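Long-range contacts in carbohydrate deacetylase Agd3 (Neosartorya fumigata, PDB 6NWZ), which probably removes acetyl groups from the N-acetylated sugars of galactosaminogalactan, the exopolysaccharide of the fungal biofilm, and is required for that biofilm to form: residues A[253-258]-A[544-549]; A[258-263]-A[270-275]; A[302-307]-A[383-388]; A[429-434]-A[454-459]. All coordinates share one frame; numbering follows the deposited sequence.

From the N-terminal side, strand 252-257 opens the widest loop, which returns only at strand 542-546, where contact 1 shuts it. The other three contacts all fall within that span, follow one another in series, and never cross. Contact 2 comes first, a short hairpin directly after strand 252-257; it shares Phe258 with contact 1 and is held by Gln547. Contact 3 then pairs strands 300-304 and 384-387, next along the same sheet, and meets contact 1 at a common zinc ion through Asp256 and His388. Contact 4 closes a loop containing helix 441-449, and places Ile431 beside His388 and Asp255. All four lie in the deacetylase domain.

Contact 1 of 4, residues A[253-258]-A[544-549]; sequences QIDDMF and MFHQAN. With ZN (zinc ion), chain M; ZN (zinc ion), chain L.
Asp255 and His546 share a zinc ion: OD2 of Asp255 lies 2.4 Å from the metal, and NE2 of His546 lies 2.3 Å from it. The next residue, Asp256, sends OD1 to a second zinc at 2.0 Å, a site completed by His388 and His392. Both aspartates touch the imidazole of His546, from different directions. CB of Asp255 packs over one of its faces as a CH-pi contact, whereas OD2 of Asp256 comes in at the edge, 3.4 Å from CD2 of His546. Both carboxylates are steeply turned against the ring, by 73° for Asp255 and 75° for Asp256. Asp256 has a positive phi of 72°, a departure from extended strand geometry that is consistent with the two consecutive aspartates turning to neighbouring zinc ions.

Behind this shell, Arg491 makes a salt bridge to OD1 of Asp255 and also bonds OE1 of Gln253. On the histidine side, OD1 of Asn549 accepts from the backbone N of His546 at 3.0 Å, tying the end of the strand to the 3-10 turn that follows. Parallel pairing sets the register: Phe545 N bonds Gln253 O, Asp255 N gives a nearly straight bond to Phe545 O at 2.8 Å, and Gln547 N adds a weak one to Asp255 O. On the reverse face, CD1 of Ile254 packs 3.6 Å from CB of Phe545, whose ring meets Trp573 edge-to-face. Beside the zinc of Asp255 and His546, the Asp-His-His site of Asp256, His388 and His392, near the ends of parallel strands, resembles the metal site of CE4 polysaccharide deacetylases.

Contact 2 of 4, residues A[258-263]-A[270-275]; sequences FLVTDI and TFRITV
Thr261 and Phe271 form an antiparallel hydrogen-bonded pair, with Thr261 N reaching Phe271 O at 3.2 Å and Phe271 N returning to Thr261 O at 3.1 Å, while Asp262 and Thr270 follow as the non-hydrogen-bonded pair nearer the turn. Beyond Val260 and Arg272, away from the turn, the bonding passes to a side chain, that of Arg272. It leaves the backbone with CG anti to the N (chi1 -178°) and stays extended from CG to NE, which carries the guanidinium as far as the carbonyl of Phe258. There the grip is side-on and double: NE lies 3.1 Å and NH2 3.3 Å from Phe258 O, which sits in the guanidinium plane. Both nitrogens approach from one face of the carbonyl, NE well above its plane. NH2 also makes a salt bridge to Asp368 and touches the rim of the Phe258 ring at CD1, the two planes being 59° apart.

Val260 packs against the aliphatic part of Arg272. Its CG2 lies 3.7 Å from CB of Arg272, the two side chains meeting almost perpendicularly, and its CG1 rests 3.6 Å from CB of Thr270. On the other side of the hairpin, CD1 of Ile263 packs 3.8 Å from CB of Phe271. The buried Gln547 holds the second segment, its NE2 bonding Phe271 O and its OE1 accepting from Ile273 N. Just beyond, Thr274 is the N-cap of helix 275-289, its OG1 accepting from Asp277 N. This is a two-stranded beta hairpin set into the strand-to-helix link of a beta-alpha-beta crossover, beside the zinc ligands.

Contact 3 of 4, residues A[302-307]-A[383-388]; sequences VGHNGN and FGHISH. With ZN (zinc ion), chain L.
The imidazole of His304 meets that of His385 rim to rim, neither lying over the other, with the ring planes only 12° apart. A nearly straight hydrogen bond of 3.0 Å joins His304 NE2 to His385 ND1, at an angle of 171°. Both rings have further company: CG1 of Val302 covers part of one face of His304, Trp374 meets that ring edge-to-face, and NE2 of His385 bonds the carbonyl of Arg380. These neighbours limit how far either buried imidazole could rotate.

Under the rings the strands run parallel. Val302 N bonds Gly384 O at 2.8 Å, and Ile386 N comes back to Val302 O at 2.9 Å. The ladder continues with His304 N to Ile386 O at 3.1 Å and ends with His388 N on His304 O at 2.9 Å. Asn410 ties off the end of both strands, bonding His304 O and the hydroxyl of Ser387.

Where the pairing ends, His388 turns toward the zinc. A chi1 of -163° swings its ring away from the backbone N, and NE2 sits 2.2 Å from the metal, which Asp256 and His392 also bind. Asn305 flanks this ligand, its OD1 in the plane of the imidazole and 3.3 Å from CD2 of His388. ND1 lies close to the carbonyl of Ile431, a contact too short to be read with confidence. A zinc-binding histidine placed just past the C-terminal end of a parallel strand is as in the Asp-His-His metal site of CE4 deacetylases, to which this site is probably comparable.

Contact 4 of 4, residues A[429-434]-A[454-459]; sequences GIIPPA and NCVGDN
Backbone contacts come first, and they are sparse: Gly429 and Asn454 form a single bridge, with Ile430 N making a weak hydrogen bond of 3.4 Å to Asn454 O. Two CA-H...O contacts supplement it, Gly429 CA to Asn454 O at 3.1 Å and Cys455 CA to Ile430 O at 3.3 Å. OD1 of Asn454 folds back beside Gly429, 3.4 Å from its CA, and is weakly bonded to His594.

The segments run roughly alike, their directions 43° apart, joined by helix 441-449. Segment 429-434 follows closely on strand 424-426, one end of the row of parallel strands, and 454-456 is the other end; their contact draws the two ends together, consistent with a distorted beta/alpha barrel.

Apolar contacts do the rest. The side chains of Ile431 and Val456 lie side by side, pointing the same way, with Ile431 CG2 3.7 Å from Val456 CG1. The Pro432 ring crosses Val456 at about a right angle, with CD 3.8 Å from CG1 of Val456, and the same CD touches Cys455 CB at 3.9 Å. Trp447 covers Ile430, Pro432 and Cys455 from the helix, while Ile431 reaches inward to Asp255 and Arg491 beside the zinc site.

Contact 1 of 4, residues A[253-258]-A[544-549]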
loop_
_atom_site.group_PDB
_atom_site.type_symbol
_atom_site.label_atom_id
_atom_site.label_comp_id
_atom_site.label_asym_id
_atom_site.label_seq_id
_atom_site.Cartn_x
_atom_site.Cartn_y
_atom_site.Cartn_z
ATOM N N GLN A 253 9.989 -0.207 -8.619
ATOM C CA GLN A 253 10.945 0.693 -9.251
ATOM C C GLN A 253 12.343 0.092 -9.242
ATOM O O GLN A 253 12.780 -0.470 -8.233
ATOM C CB GLN A 253 10.960 2.045 -8.543
ATOM C CG GLN A 253 9.692 2.837 -8.740
ATOM C CD GLN A 253 9.746 4.169 -8.042
ATOM O OE1 GLN A 253 10.358 4.302 -6.983
ATOM N NE2 GLN A 253 9.116 5.171 -8.636
ATOM N N ILE A 254 13.043 0.225 -10.368
ATOM C CA ILE A 254 14.381 -0.332 -10.550
ATOM C C ILE A 254 15.353 0.838 -10.637
ATOM O O ILE A 254 15.432 1.517 -11.668
ATOM C CB ILE A 254 14.475 -1.217 -11.797
ATOM C CG1 ILE A 254 13.347 -2.250 -11.814
ATOM C CG2 ILE A 254 15.835 -1.896 -11.853
ATOM C CD1 ILE A 254 13.336 -3.161 -10.618
ATOM N N ASP A 255 16.110 1.065 -9.565
ATOM C CA ASP A 255 17.072 2.154 -9.531
ATOM C C ASP A 255 18.373 1.750 -10.221
ATOM O O ASP A 255 18.639 0.568 -10.461
ATOM C CB ASP A 255 17.369 2.571 -8.087
ATOM C CG ASP A 255 16.149 3.115 -7.355
ATOM O OD1 ASP A 255 15.067 3.246 -7.970
ATOM O OD2 ASP A 255 16.281 3.416 -6.151
ATOM N N ASP A 256 19.178 2.762 -10.554
ATOM C CA ASP A 256 20.568 2.588 -10.975
ATOM C C ASP A 256 20.700 1.993 -12.373
ATOM O O ASP A 256 21.726 1.390 -12.693
ATOM C CB ASP A 256 21.351 1.730 -9.975
ATOM C CG ASP A 256 21.416 2.349 -8.597
ATOM O OD1 ASP A 256 20.803 3.416 -8.383
ATOM O OD2 ASP A 256 22.093 1.766 -7.724
ATOM N N MET A 257 19.690 2.157 -13.226
ATOM C CA MET A 257 19.800 1.652 -14.590
ATOM C C MET A 257 20.881 2.406 -15.355
ATOM O O MET A 257 20.974 3.636 -15.285
ATOM C CB MET A 257 18.468 1.760 -15.325
ATOM C CG MET A 257 18.483 1.162 -16.733
ATOM S SD MET A 257 18.855 -0.612 -16.803
ATOM C CE MET A 257 17.535 -1.275 -15.793
ATOM N N PHE A 258 21.695 1.646 -16.090
ATOM C CA PHE A 258 22.879 2.029 -16.853
ATOM C C PHE A 258 24.116 2.146 -15.966
ATOM O O PHE A 258 25.210 2.334 -16.494
ATOM C CB PHE A 258 22.708 3.336 -17.654
ATOM C CG PHE A 258 21.772 3.214 -18.823
ATOM C CD1 PHE A 258 22.246 2.844 -20.071
ATOM C CD2 PHE A 258 20.419 3.470 -18.674
ATOM C CE1 PHE A 258 21.387 2.730 -21.148
ATOM C CE2 PHE A 258 19.557 3.358 -19.747
ATOM C CZ PHE A 258 20.038 2.989 -20.983
ATOM N N MET A 544 11.189 -0.605 -3.617
ATOM C CA MET A 544 12.525 -0.218 -4.050
ATOM C C MET A 544 13.318 -1.442 -4.496
ATOM O O MET A 544 13.495 -2.390 -3.721
ATOM C CB MET A 544 13.253 0.496 -2.915
ATOM C CG MET A 544 14.710 0.785 -3.203
ATOM S SD MET A 544 15.677 0.821 -1.685
ATOM C CE MET A 544 15.585 -0.901 -1.199
ATOM N N PHE A 545 13.811 -1.407 -5.736
ATOM C CA PHE A 545 14.735 -2.412 -6.251
ATOM C C PHE A 545 15.832 -1.709 -7.043
ATOM O O PHE A 545 15.795 -0.492 -7.250
ATOM C CB PHE A 545 14.018 -3.459 -7.116
ATOM C CG PHE A 545 12.942 -4.219 -6.384
ATOM C CD1 PHE A 545 13.267 -5.265 -5.534
ATOM C CD2 PHE A 545 11.606 -3.882 -6.541
ATOM C CE1 PHE A 545 12.278 -5.964 -4.855
ATOM C CE2 PHE A 545 10.613 -4.577 -5.865
ATOM C CZ PHE A 545 10.950 -5.620 -5.021
ATOM N N HIS A 546 16.821 -2.486 -7.484
ATOM C CA HIS A 546 17.981 -1.932 -8.171
ATOM C C HIS A 546 18.358 -2.813 -9.354
ATOM O O HIS A 546 17.944 -3.970 -9.451
ATOM C CB HIS A 546 19.161 -1.767 -7.207
ATOM C CG HIS A 546 18.923 -0.729 -6.155
ATOM N ND1 HIS A 546 18.037 -0.916 -5.115
ATOM C CD2 HIS A 546 19.427 0.518 -6.002
ATOM C CE1 HIS A 546 18.016 0.166 -4.358
ATOM N NE2 HIS A 546 18.851 1.051 -4.874
ATOM N N GLN A 547 19.166 -2.241 -10.257
ATOM C CA GLN A 547 19.403 -2.871 -11.554
ATOM C C GLN A 547 20.073 -4.231 -11.414
ATOM O O GLN A 547 19.789 -5.144 -12.199
ATOM C CB GLN A 547 20.245 -1.946 -12.442
ATOM C CG GLN A 547 21.640 -1.636 -11.906
ATOM C CD GLN A 547 22.700 -2.623 -12.377
ATOM O OE1 GLN A 547 22.544 -3.278 -13.409
ATOM N NE2 GLN A 547 23.785 -2.729 -11.619
ATOM N N ALA A 548 20.950 -4.392 -10.422
ATOM C CA ALA A 548 21.614 -5.674 -10.230
ATOM C C ALA A 548 20.632 -6.789 -9.899
ATOM O O ALA A 548 20.954 -7.963 -10.112
ATOM C CB ALA A 548 22.670 -5.556 -9.129
ATOM N N ASN A 549 19.439 -6.454 -9.395
ATOM C CA ASN A 549 18.460 -7.469 -9.016
ATOM C C ASN A 549 17.795 -8.137 -10.213
ATOM O O ASN A 549 17.106 -9.147 -10.028
ATOM C CB ASN A 549 17.372 -6.864 -8.121
ATOM C CG ASN A 549 17.936 -6.143 -6.908
ATOM O OD1 ASN A 549 17.324 -5.207 -6.392
ATOM N ND2 ASN A 549 19.104 -6.575 -6.448
HETATM ZN ZN ZN M . 18.180 3.279 -4.620
HETATM ZN ZN ZN L . 20.525 4.677 -6.875
#

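Contact 2 of 4, residues A[258-263]-A[270-275]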
loop_
_atom_site.group_PDB
_atom_site.type_symbol
_atom_site.label_atom_id
_atom_site.label_comp_id
_atom_site.label_asym_id
_atom_site.label_seq_id
_atom_site.Cartn_x
_atom_site.Cartn_y
_atom_site.Cartn_z
ATOM N N PHE A 258 21.695 1.646 -16.090
ATOM C CA PHE A 258 22.879 2.029 -16.853
ATOM C C PHE A 258 24.116 2.146 -15.966
ATOM O O PHE A 258 25.210 2.334 -16.494
ATOM C CB PHE A 258 22.708 3.336 -17.654
ATOM C CG PHE A 258 21.772 3.214 -18.823
ATOM C CD1 PHE A 258 22.246 2.844 -20.071
ATOM C CD2 PHE A 258 20.419 3.470 -18.674
ATOM C CE1 PHE A 258 21.387 2.730 -21.148
ATOM C CE2 PHE A 258 19.557 3.358 -19.747
ATOM C CZ PHE A 258 20.038 2.989 -20.983
ATOM N N LEU A 259 23.990 2.031 -14.648
ATOM C CA LEU A 259 25.140 2.083 -13.760
ATOM C C LEU A 259 25.712 0.688 -13.531
ATOM O O LEU A 259 25.071 -0.332 -13.799
ATOM C CB LEU A 259 24.763 2.702 -12.411
ATOM C CG LEU A 259 24.368 4.177 -12.352
ATOM C CD1 LEU A 259 24.113 4.609 -10.915
ATOM C CD2 LEU A 259 25.434 5.043 -12.998
ATOM N N VAL A 260 26.942 0.661 -13.023
ATOM C CA VAL A 260 27.584 -0.548 -12.521
ATOM C C VAL A 260 27.572 -0.481 -11.001
ATOM O O VAL A 260 27.951 0.543 -10.418
ATOM C CB VAL A 260 29.021 -0.689 -13.054
ATOM C CG1 VAL A 260 29.695 -1.916 -12.462
ATOM C CG2 VAL A 260 29.025 -0.754 -14.568
ATOM N N THR A 261 27.130 -1.556 -10.360
ATOM C CA THR A 261 27.076 -1.613 -8.906
ATOM C C THR A 261 28.001 -2.717 -8.418
ATOM O O THR A 261 28.146 -3.754 -9.074
ATOM C CB THR A 261 25.638 -1.848 -8.391
ATOM O OG1 THR A 261 25.183 -3.141 -8.790
ATOM C CG2 THR A 261 24.674 -0.782 -8.937
ATOM N N ASP A 262 28.648 -2.477 -7.279
ATOM C CA ASP A 262 29.535 -3.466 -6.683
ATOM C C ASP A 262 28.717 -4.517 -5.943
ATOM O O ASP A 262 27.901 -4.188 -5.076
ATOM C CB ASP A 262 30.528 -2.798 -5.730
ATOM C CG ASP A 262 31.382 -1.740 -6.413
ATOM O OD1 ASP A 262 32.181 -2.097 -7.303
ATOM O OD2 ASP A 262 31.253 -0.548 -6.061
ATOM N N ILE A 263 28.939 -5.780 -6.283
ATOM C CA ILE A 263 28.193 -6.883 -5.691
ATOM C C ILE A 263 28.719 -7.170 -4.289
ATOM O O ILE A 263 29.899 -6.954 -3.985
ATOM C CB ILE A 263 28.279 -8.116 -6.614
ATOM C CG1 ILE A 263 27.688 -7.765 -7.984
ATOM C CG2 ILE A 263 27.578 -9.327 -6.005
ATOM C CD1 ILE A 263 26.287 -7.158 -7.911
ATOM N N THR A 270 31.686 -6.888 -9.869
ATOM C CA THR A 270 30.775 -5.844 -10.307
ATOM C C THR A 270 29.800 -6.422 -11.319
ATOM O O THR A 270 30.123 -7.368 -12.042
ATOM C CB THR A 270 31.530 -4.670 -10.938
ATOM O OG1 THR A 270 32.131 -5.101 -12.166
ATOM C CG2 THR A 270 32.614 -4.170 -9.997
ATOM N N PHE A 271 28.601 -5.844 -11.371
ATOM C CA PHE A 271 27.608 -6.279 -12.341
ATOM C C PHE A 271 26.921 -5.079 -12.976
ATOM O O PHE A 271 26.627 -4.086 -12.301
ATOM C CB PHE A 271 26.556 -7.198 -11.711
ATOM C CG PHE A 271 25.522 -7.672 -12.689
ATOM C CD1 PHE A 271 25.840 -8.629 -13.642
ATOM C CD2 PHE A 271 24.245 -7.141 -12.679
ATOM C CE1 PHE A 271 24.895 -9.060 -14.555
ATOM C CE2 PHE A 271 23.296 -7.564 -13.589
ATOM C CZ PHE A 271 23.620 -8.523 -14.529
ATOM N N ARG A 272 26.682 -5.183 -14.285
ATOM C CA ARG A 272 25.868 -4.245 -15.046
ATOM C C ARG A 272 24.907 -5.049 -15.905
ATOM O O ARG A 272 25.337 -5.920 -16.669
ATOM C CB ARG A 272 26.724 -3.330 -15.930
ATOM C CG ARG A 272 25.929 -2.295 -16.718
ATOM C CD ARG A 272 26.847 -1.468 -17.603
ATOM N NE ARG A 272 26.245 -0.209 -18.036
ATOM C CZ ARG A 272 25.784 0.019 -19.260
ATOM N NH1 ARG A 272 25.850 -0.931 -20.179
ATOM N NH2 ARG A 272 25.258 1.199 -19.566
ATOM N N ILE A 273 23.611 -4.762 -15.777
ATOM C CA ILE A 273 22.570 -5.511 -16.475
ATOM C C ILE A 273 22.875 -5.528 -17.970
ATOM O O ILE A 273 23.452 -4.575 -18.508
ATOM C CB ILE A 273 21.178 -4.915 -16.177
ATOM C CG1 ILE A 273 20.087 -5.977 -16.342
ATOM C CG2 ILE A 273 20.894 -3.690 -17.046
ATOM C CD1 ILE A 273 20.122 -7.047 -15.268
ATOM N N THR A 274 22.525 -6.619 -18.646
ATOM C CA THR A 274 22.828 -6.778 -20.061
ATOM C C THR A 274 21.549 -6.791 -20.891
ATOM O O THR A 274 20.432 -6.783 -20.370
ATOM C CB THR A 274 23.630 -8.061 -20.309
ATOM O OG1 THR A 274 22.818 -9.201 -20.002
ATOM C CG2 THR A 274 24.868 -8.084 -19.438
ATOM N N VAL A 275 21.736 -6.808 -22.213
ATOM C CA VAL A 275 20.601 -6.880 -23.128
ATOM C C VAL A 275 19.893 -8.224 -23.000
ATOM O O VAL A 275 18.658 -8.295 -23.050
ATOM C CB VAL A 275 21.066 -6.613 -24.571
ATOM C CG1 VAL A 275 19.986 -7.004 -25.567
ATOM C CG2 VAL A 275 21.446 -5.143 -24.743
#

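Contact 3 of 4, residues A[302-307]-A[383-388]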
loop_
_atom_site.group_PDB
_atom_site.type_symbol
_atom_site.label_atom_id
_atom_site.label_comp_id
_atom_site.label_asym_id
_atom_site.label_seq_id
_atom_site.Cartn_x
_atom_site.Cartn_y
_atom_site.Cartn_z
ATOM N N VAL A 302 11.507 2.095 -14.323
ATOM C CA VAL A 302 12.965 2.109 -14.300
ATOM C C VAL A 302 13.456 3.532 -14.053
ATOM O O VAL A 302 12.951 4.486 -14.661
ATOM C CB VAL A 302 13.543 1.554 -15.614
ATOM C CG1 VAL A 302 15.054 1.639 -15.595
ATOM C CG2 VAL A 302 13.093 0.119 -15.809
ATOM N N GLY A 303 14.436 3.671 -13.162
ATOM C CA GLY A 303 15.085 4.938 -12.916
ATOM C C GLY A 303 16.479 4.937 -13.510
ATOM O O GLY A 303 17.316 4.104 -13.150
ATOM N N HIS A 304 16.723 5.874 -14.427
ATOM C CA HIS A 304 17.924 5.882 -15.250
ATOM C C HIS A 304 18.969 6.854 -14.714
ATOM O O HIS A 304 18.646 7.901 -14.152
ATOM C CB HIS A 304 17.591 6.266 -16.694
ATOM C CG HIS A 304 16.605 5.357 -17.355
ATOM N ND1 HIS A 304 16.949 4.111 -17.831
ATOM C CD2 HIS A 304 15.288 5.516 -17.629
ATOM C CE1 HIS A 304 15.886 3.540 -18.367
ATOM N NE2 HIS A 304 14.865 4.370 -18.258
ATOM N N ASN A 305 20.238 6.503 -14.922
ATOM C CA ASN A 305 21.366 7.404 -14.698
ATOM C C ASN A 305 22.078 7.579 -16.033
ATOM O O ASN A 305 22.821 6.692 -16.465
ATOM C CB ASN A 305 22.308 6.855 -13.637
ATOM C CG ASN A 305 21.635 6.686 -12.301
ATOM O OD1 ASN A 305 21.133 5.610 -11.978
ATOM N ND2 ASN A 305 21.619 7.749 -11.509
ATOM N N GLY A 306 21.860 8.728 -16.679
ATOM C CA GLY A 306 22.401 8.939 -18.011
ATOM C C GLY A 306 23.912 8.837 -18.087
ATOM O O GLY A 306 24.453 8.388 -19.102
ATOM N N ASN A 307 24.615 9.247 -17.028
ATOM C CA ASN A 307 26.074 9.220 -17.067
ATOM C C ASN A 307 26.602 7.796 -17.197
ATOM O O ASN A 307 27.675 7.584 -17.774
ATOM C CB ASN A 307 26.649 9.900 -15.822
ATOM C CG ASN A 307 28.152 10.112 -15.910
ATOM O OD1 ASN A 307 28.636 10.883 -16.740
ATOM N ND2 ASN A 307 28.898 9.443 -15.036
ATOM N N PHE A 383 7.927 -0.464 -20.466
ATOM C CA PHE A 383 8.361 -0.168 -19.110
ATOM C C PHE A 383 8.023 1.275 -18.751
ATOM O O PHE A 383 7.751 2.109 -19.619
ATOM C CB PHE A 383 9.875 -0.398 -18.949
ATOM C CG PHE A 383 10.299 -1.834 -19.115
ATOM C CD1 PHE A 383 10.341 -2.422 -20.371
ATOM C CD2 PHE A 383 10.669 -2.591 -18.016
ATOM C CE1 PHE A 383 10.735 -3.735 -20.525
ATOM C CE2 PHE A 383 11.066 -3.906 -18.163
ATOM C CZ PHE A 383 11.099 -4.479 -19.417
ATOM N N GLY A 384 8.045 1.562 -17.445
ATOM C CA GLY A 384 7.993 2.930 -16.980
ATOM C C GLY A 384 9.380 3.547 -16.881
ATOM O O GLY A 384 10.387 2.854 -16.746
ATOM N N HIS A 385 9.432 4.875 -16.948
ATOM C CA HIS A 385 10.708 5.573 -16.981
ATOM C C HIS A 385 10.652 6.823 -16.116
ATOM O O HIS A 385 9.668 7.568 -16.147
ATOM C CB HIS A 385 11.093 5.928 -18.421
ATOM C CG HIS A 385 11.075 4.749 -19.342
ATOM N ND1 HIS A 385 12.171 3.933 -19.528
ATOM C CD2 HIS A 385 10.082 4.220 -20.093
ATOM C CE1 HIS A 385 11.859 2.966 -20.372
ATOM N NE2 HIS A 385 10.596 3.118 -20.731
ATOM N N ILE A 386 11.718 7.042 -15.347
ATOM C CA ILE A 386 11.829 8.211 -14.483
ATOM C C ILE A 386 13.311 8.489 -14.272
ATOM O O ILE A 386 14.154 7.601 -14.427
ATOM C CB ILE A 386 11.087 7.990 -13.140
ATOM C CG1 ILE A 386 10.930 9.312 -12.383
ATOM C CG2 ILE A 386 11.799 6.929 -12.315
ATOM C CD1 ILE A 386 10.402 9.143 -10.982
ATOM N N SER A 387 13.637 9.737 -13.935
ATOM C CA SER A 387 15.026 10.141 -13.749
ATOM C C SER A 387 15.542 9.736 -12.373
ATOM O O SER A 387 14.839 9.856 -11.366
ATOM C CB SER A 387 15.181 11.653 -13.920
ATOM O OG SER A 387 16.507 12.063 -13.619
ATOM N N HIS A 388 16.792 9.278 -12.337
ATOM C CA HIS A 388 17.490 8.927 -11.104
ATOM C C HIS A 388 18.763 9.761 -10.951
ATOM O O HIS A 388 19.745 9.310 -10.353
ATOM C CB HIS A 388 17.801 7.429 -11.082
ATOM C CG HIS A 388 18.154 6.895 -9.729
ATOM N ND1 HIS A 388 17.421 7.184 -8.597
ATOM C CD2 HIS A 388 19.152 6.071 -9.331
ATOM C CE1 HIS A 388 17.960 6.568 -7.558
ATOM N NE2 HIS A 388 19.012 5.886 -7.977
HETATM ZN ZN ZN L . 20.525 4.677 -6.875
#

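Contact 4 of 4, residues A[429-434]-A[454-459]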
loop_
_atom_site.group_PDB
_atom_site.type_symbol
_atom_site.label_atom_id
_atom_site.label_comp_id
_atom_site.label_asym_id
_atom_site.label_seq_id
_atom_site.Cartn_x
_atom_site.Cartn_y
_atom_site.Cartn_z
ATOM N N GLY A 429 8.877 14.251 -11.430
ATOM C CA GLY A 429 9.380 13.541 -10.270
ATOM C C GLY A 429 10.665 12.807 -10.583
ATOM O O GLY A 429 10.972 12.501 -11.740
ATOM N N ILE A 430 11.423 12.531 -9.523
ATOM C CA ILE A 430 12.669 11.787 -9.622
ATOM C C ILE A 430 12.711 10.746 -8.515
ATOM O O ILE A 430 11.964 10.808 -7.538
ATOM C CB ILE A 430 13.916 12.692 -9.523
ATOM C CG1 ILE A 430 14.074 13.222 -8.093
ATOM C CG2 ILE A 430 13.837 13.835 -10.515
ATOM C CD1 ILE A 430 15.364 13.978 -7.862
ATOM N N ILE A 431 13.607 9.782 -8.686
ATOM C CA ILE A 431 14.026 8.906 -7.598
ATOM C C ILE A 431 15.355 9.454 -7.091
ATOM O O ILE A 431 16.391 9.239 -7.736
ATOM C CB ILE A 431 14.158 7.446 -8.058
ATOM C CG1 ILE A 431 12.860 6.971 -8.725
ATOM C CG2 ILE A 431 14.552 6.557 -6.883
ATOM C CD1 ILE A 431 12.880 5.516 -9.159
ATOM N N PRO A 432 15.378 10.180 -5.977
ATOM C CA PRO A 432 16.624 10.823 -5.531
ATOM C C PRO A 432 17.716 9.795 -5.299
ATOM O O PRO A 432 17.448 8.685 -4.814
ATOM C CB PRO A 432 16.215 11.528 -4.226
ATOM C CG PRO A 432 14.914 10.904 -3.825
ATOM C CD PRO A 432 14.242 10.493 -5.094
ATOM N N PRO A 433 18.964 10.124 -5.634
ATOM C CA PRO A 433 20.028 9.106 -5.650
ATOM C C PRO A 433 20.347 8.634 -4.239
ATOM O O PRO A 433 20.795 9.417 -3.398
ATOM C CB PRO A 433 21.210 9.840 -6.290
ATOM C CG PRO A 433 20.972 11.290 -5.953
ATOM C CD PRO A 433 19.477 11.479 -5.911
ATOM N N ALA A 434 20.102 7.348 -3.980
ATOM C CA ALA A 434 20.250 6.766 -2.645
ATOM C C ALA A 434 19.405 7.507 -1.614
ATOM O O ALA A 434 19.747 7.537 -0.428
ATOM C CB ALA A 434 21.717 6.735 -2.204
ATOM N N ASN A 454 7.882 16.425 -7.122
ATOM C CA ASN A 454 7.684 15.321 -6.199
ATOM C C ASN A 454 8.835 14.339 -6.347
ATOM O O ASN A 454 9.615 14.392 -7.301
ATOM C CB ASN A 454 6.359 14.609 -6.466
ATOM C CG ASN A 454 6.308 14.007 -7.851
ATOM O OD1 ASN A 454 6.864 12.936 -8.089
ATOM N ND2 ASN A 454 5.668 14.707 -8.781
ATOM N N CYS A 455 8.921 13.417 -5.397
ATOM C CA CYS A 455 9.967 12.411 -5.432
ATOM C C CYS A 455 9.508 11.211 -4.614
ATOM O O CYS A 455 8.314 11.050 -4.337
ATOM C CB CYS A 455 11.295 12.992 -4.919
ATOM S SG CYS A 455 11.379 13.212 -3.125
ATOM N N VAL A 456 10.462 10.381 -4.215
ATOM C CA VAL A 456 10.183 9.175 -3.458
ATOM C C VAL A 456 11.141 9.138 -2.275
ATOM O O VAL A 456 12.267 9.642 -2.349
ATOM C CB VAL A 456 10.308 7.919 -4.352
ATOM C CG1 VAL A 456 11.764 7.591 -4.652
ATOM C CG2 VAL A 456 9.610 6.757 -3.724
ATOM N N GLY A 457 10.679 8.571 -1.163
ATOM C CA GLY A 457 11.457 8.592 0.062
ATOM C C GLY A 457 11.998 7.240 0.481
ATOM O O GLY A 457 12.438 6.447 -0.359
ATOM N N ASP A 458 11.973 6.970 1.784
ATOM C CA ASP A 458 12.444 5.695 2.323
ATOM C C ASP A 458 11.665 5.422 3.601
ATOM O O ASP A 458 11.841 6.133 4.595
ATOM C CB ASP A 458 13.945 5.729 2.593
ATOM C CG ASP A 458 14.482 4.391 3.060
ATOM O OD1 ASP A 458 13.753 3.379 2.958
ATOM O OD2 ASP A 458 15.638 4.350 3.532
ATOM N N ASN A 459 10.821 4.388 3.580
ATOM C CA ASN A 459 9.957 4.098 4.720
ATOM C C ASN A 459 10.708 3.559 5.931
ATOM O O ASN A 459 10.074 3.363 6.973
ATOM C CB ASN A 459 8.857 3.118 4.315
ATOM C CG ASN A 459 7.750 3.789 3.527
ATOM O OD1 ASN A 459 7.894 4.927 3.087
ATOM N ND2 ASN A 459 6.636 3.087 3.344
#